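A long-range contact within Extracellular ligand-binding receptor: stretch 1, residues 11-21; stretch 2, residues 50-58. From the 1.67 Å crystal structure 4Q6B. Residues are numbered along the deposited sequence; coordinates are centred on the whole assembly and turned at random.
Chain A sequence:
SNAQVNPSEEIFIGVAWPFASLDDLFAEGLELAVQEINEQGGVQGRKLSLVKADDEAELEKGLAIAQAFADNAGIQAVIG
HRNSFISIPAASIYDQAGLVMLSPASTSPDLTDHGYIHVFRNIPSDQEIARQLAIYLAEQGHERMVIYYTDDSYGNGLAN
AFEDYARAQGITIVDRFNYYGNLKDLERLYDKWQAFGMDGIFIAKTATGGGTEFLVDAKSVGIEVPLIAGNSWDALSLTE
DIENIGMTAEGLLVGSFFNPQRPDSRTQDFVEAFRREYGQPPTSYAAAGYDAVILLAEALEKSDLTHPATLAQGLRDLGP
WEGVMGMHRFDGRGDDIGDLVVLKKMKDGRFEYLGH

Stretch 1, residues 11-21: IFIGVAWPFAS
Stretch 2 50-58: LVKADDEAE

How do the two stretches lie together? Strands 11-17 and 50-54 run parallel, their axes 18° apart and 4.6 Å at closest approach, pairing Ile13 with Leu50 through Trp17 with Asp54, CA atoms 4.7-5.2 Å apart. One residue before Ile13, Phe12 (chi1 m) brings CD1 to 3.8 Å from Val51 CG2.

What holds the ladder, and which side chains share a face? Ile13 O accepts from Val51 N at 2.9 Å; its side chain shares a face with Val15, Trp17, Leu50, Lys52 and Asp54, and Leu50 (m, t) places CD2 4.1 Å from both Ile13 CB and Val15 CG2. Val51, Ala16 and Ala53 occupy the other face, where Gly14 has no side chain to add. Val15 N donates to Val51 O at 2.9 Å, and Val15 O accepts from Ala53 N at 2.8 Å. Trp17 (chi1 t) N reaches Ala53 O at 3.2 Å, and Trp17 O takes Asp55 N at 3.1 Å. Val15 and Trp17 thus use both N and O, whereas Ile13 contributes only its O to stretch 2.

How does the chain turn after the strand? Pro18 (phi/psi -83/70) sets CG 4.0 Å from Ala57 CB. Phe19 (-58/-48, chi1 m) presents its ring edge to Ala53 O, 3.5 Å from CE2. Asp54 (chi1 t) ties the turn to stretch 2: OD2 accepts from Ala20 N at 3.0 Å; within stretch 2, its OD1 accepts from Glu56 N at 2.9 Å. A water bridges Asp54 OD1 and Ser21 OG.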

# COMPACT_ATOMS: atom_id res chain seq x y z
N ILE A 11 19.33 -18.91 5.93
CA ILE A 11 18.00 -18.67 6.48
C ILE A 11 17.00 -18.11 5.48
O ILE A 11 17.38 -17.48 4.50
CB ILE A 11 17.99 -17.82 7.78
CG1 ILE A 11 18.29 -16.36 7.51
CG2 ILE A 11 18.94 -18.41 8.85
CD1 ILE A 11 18.06 -15.53 8.76
N PHE A 12 15.72 -18.33 5.77
CA PHE A 12 14.68 -18.08 4.79
C PHE A 12 13.58 -17.14 5.27
O PHE A 12 13.08 -17.24 6.41
CB PHE A 12 14.06 -19.45 4.45
CG PHE A 12 15.04 -20.42 3.87
CD1 PHE A 12 15.33 -20.40 2.52
CD2 PHE A 12 15.67 -21.36 4.68
CE1 PHE A 12 16.23 -21.28 1.99
CE2 PHE A 12 16.59 -22.24 4.14
CZ PHE A 12 16.85 -22.21 2.79
N ILE A 13 13.18 -16.26 4.36
CA ILE A 13 11.95 -15.47 4.53
C ILE A 13 10.98 -15.92 3.46
O ILE A 13 11.38 -16.01 2.29
CB ILE A 13 12.24 -13.96 4.39
CG1 ILE A 13 13.09 -13.51 5.57
CG2 ILE A 13 10.93 -13.14 4.34
CD1 ILE A 13 13.49 -12.00 5.46
N GLY A 14 9.75 -16.25 3.86
CA GLY A 14 8.67 -16.54 2.88
C GLY A 14 8.09 -15.28 2.26
O GLY A 14 8.02 -14.20 2.88
N VAL A 15 7.65 -15.37 0.99
CA VAL A 15 7.00 -14.22 0.35
C VAL A 15 5.78 -14.80 -0.37
O VAL A 15 5.90 -15.75 -1.14
CB VAL A 15 7.89 -13.49 -0.69
CG1 VAL A 15 7.15 -12.27 -1.23
CG2 VAL A 15 9.30 -13.12 -0.05
N ALA A 16 4.61 -14.17 -0.17
CA ALA A 16 3.37 -14.57 -0.83
C ALA A 16 2.87 -13.36 -1.62
O ALA A 16 2.63 -12.28 -1.03
CB ALA A 16 2.34 -14.98 0.22
N TRP A 17 2.72 -13.51 -2.96
CA TRP A 17 2.39 -12.37 -3.83
C TRP A 17 1.83 -12.89 -5.12
O TRP A 17 2.09 -14.04 -5.45
CB TRP A 17 3.69 -11.58 -4.17
CG TRP A 17 3.50 -10.19 -4.68
CD1 TRP A 17 3.68 -9.76 -5.95
CD2 TRP A 17 3.17 -9.03 -3.89
NE1 TRP A 17 3.45 -8.37 -6.03
CE2 TRP A 17 3.14 -7.92 -4.77
CE3 TRP A 17 2.91 -8.83 -2.51
CZ2 TRP A 17 2.87 -6.60 -4.32
CZ3 TRP A 17 2.64 -7.54 -2.07
CH2 TRP A 17 2.61 -6.45 -2.97
N PRO A 18 1.03 -12.09 -5.83
CA PRO A 18 0.56 -12.58 -7.12
C PRO A 18 1.65 -12.32 -8.18
O PRO A 18 1.48 -11.49 -9.09
CB PRO A 18 -0.70 -11.75 -7.41
CG PRO A 18 -1.02 -11.07 -6.10
CD PRO A 18 0.27 -10.90 -5.40
N PHE A 19 2.75 -13.07 -8.08
CA PHE A 19 3.95 -12.80 -8.87
C PHE A 19 3.69 -12.86 -10.37
O PHE A 19 4.12 -11.95 -11.13
CB PHE A 19 5.08 -13.79 -8.53
CG PHE A 19 5.73 -13.54 -7.20
CD1 PHE A 19 6.59 -12.44 -7.03
CD2 PHE A 19 5.52 -14.41 -6.12
CE1 PHE A 19 7.20 -12.21 -5.81
CE2 PHE A 19 6.13 -14.18 -4.90
CZ PHE A 19 6.97 -13.07 -4.73
N ALA A 20 3.02 -13.90 -10.83
CA ALA A 20 2.85 -14.06 -12.26
C ALA A 20 1.90 -13.06 -12.92
O ALA A 20 2.05 -12.74 -14.11
CB ALA A 20 2.42 -15.53 -12.59
N SER A 21 0.88 -12.61 -12.20
CA SER A 21 -0.12 -11.76 -12.81
C SER A 21 0.23 -10.27 -12.78
O SER A 21 -0.42 -9.47 -13.45
CB SER A 21 -1.49 -12.04 -12.21
OG SER A 21 -1.44 -11.94 -10.81
N LEU A 50 15.02 -16.23 -0.27
CA LEU A 50 13.58 -16.09 -0.22
C LEU A 50 12.92 -17.38 -0.65
O LEU A 50 13.46 -18.13 -1.48
CB LEU A 50 13.09 -14.96 -1.14
CG LEU A 50 13.71 -13.60 -0.91
CD1 LEU A 50 13.11 -12.58 -1.93
CD2 LEU A 50 13.41 -13.15 0.51
N VAL A 51 11.77 -17.66 -0.07
CA VAL A 51 10.91 -18.76 -0.55
C VAL A 51 9.66 -18.11 -1.11
O VAL A 51 8.81 -17.67 -0.36
CB VAL A 51 10.52 -19.75 0.57
CG1 VAL A 51 9.59 -20.90 0.05
CG2 VAL A 51 11.79 -20.38 1.22
N LYS A 52 9.55 -18.04 -2.43
CA LYS A 52 8.46 -17.28 -3.05
C LYS A 52 7.29 -18.19 -3.39
O LYS A 52 7.44 -19.25 -4.03
CB LYS A 52 8.95 -16.51 -4.29
CG LYS A 52 10.00 -15.41 -3.98
CD LYS A 52 10.38 -14.56 -5.20
CE LYS A 52 11.35 -15.25 -6.09
NZ LYS A 52 11.89 -14.21 -7.03
N ALA A 53 6.08 -17.77 -3.01
CA ALA A 53 4.89 -18.52 -3.39
C ALA A 53 3.92 -17.55 -4.05
O ALA A 53 3.77 -16.44 -3.59
CB ALA A 53 4.24 -19.14 -2.13
N ASP A 54 3.29 -17.97 -5.15
CA ASP A 54 2.37 -17.13 -5.91
C ASP A 54 0.94 -17.39 -5.46
O ASP A 54 0.41 -18.46 -5.76
CB ASP A 54 2.50 -17.52 -7.39
CG ASP A 54 1.85 -16.52 -8.33
OD1 ASP A 54 0.85 -15.88 -7.95
OD2 ASP A 54 2.30 -16.43 -9.49
N ASP A 55 0.29 -16.43 -4.79
CA ASP A 55 -1.10 -16.68 -4.35
C ASP A 55 -2.17 -16.41 -5.39
O ASP A 55 -3.36 -16.61 -5.13
CB ASP A 55 -1.42 -16.00 -3.01
CG ASP A 55 -1.52 -14.50 -3.10
OD1 ASP A 55 -1.51 -13.93 -4.21
OD2 ASP A 55 -1.62 -13.85 -2.03
N GLU A 56 -1.73 -16.00 -6.59
CA GLU A 56 -2.61 -15.67 -7.71
C GLU A 56 -3.73 -14.72 -7.35
O GLU A 56 -4.75 -14.72 -8.07
CB GLU A 56 -3.23 -16.93 -8.34
CG GLU A 56 -2.20 -17.92 -8.93
CD GLU A 56 -2.78 -19.30 -9.30
OE1 GLU A 56 -4.00 -19.43 -9.54
OE2 GLU A 56 -1.98 -20.27 -9.37
N ALA A 57 -3.56 -13.92 -6.30
CA ALA A 57 -4.66 -13.06 -5.81
C ALA A 57 -5.96 -13.84 -5.56
O ALA A 57 -7.10 -13.33 -5.78
CB ALA A 57 -4.90 -11.89 -6.77
N GLU A 58 -5.82 -15.08 -5.09
CA GLU A 58 -6.98 -15.93 -4.75
C GLU A 58 -6.96 -16.32 -3.28
O GLU A 58 -5.91 -16.71 -2.76
CB GLU A 58 -6.99 -17.19 -5.61
CG GLU A 58 -7.21 -16.87 -7.11
CD GLU A 58 -7.11 -18.09 -8.02
OE1 GLU A 58 -6.87 -19.21 -7.50
OE2 GLU A 58 -7.29 -17.93 -9.25
O HOH W 1 0.11 -11.55 -1.97
O HOH W 2 -0.33 -14.31 -10.01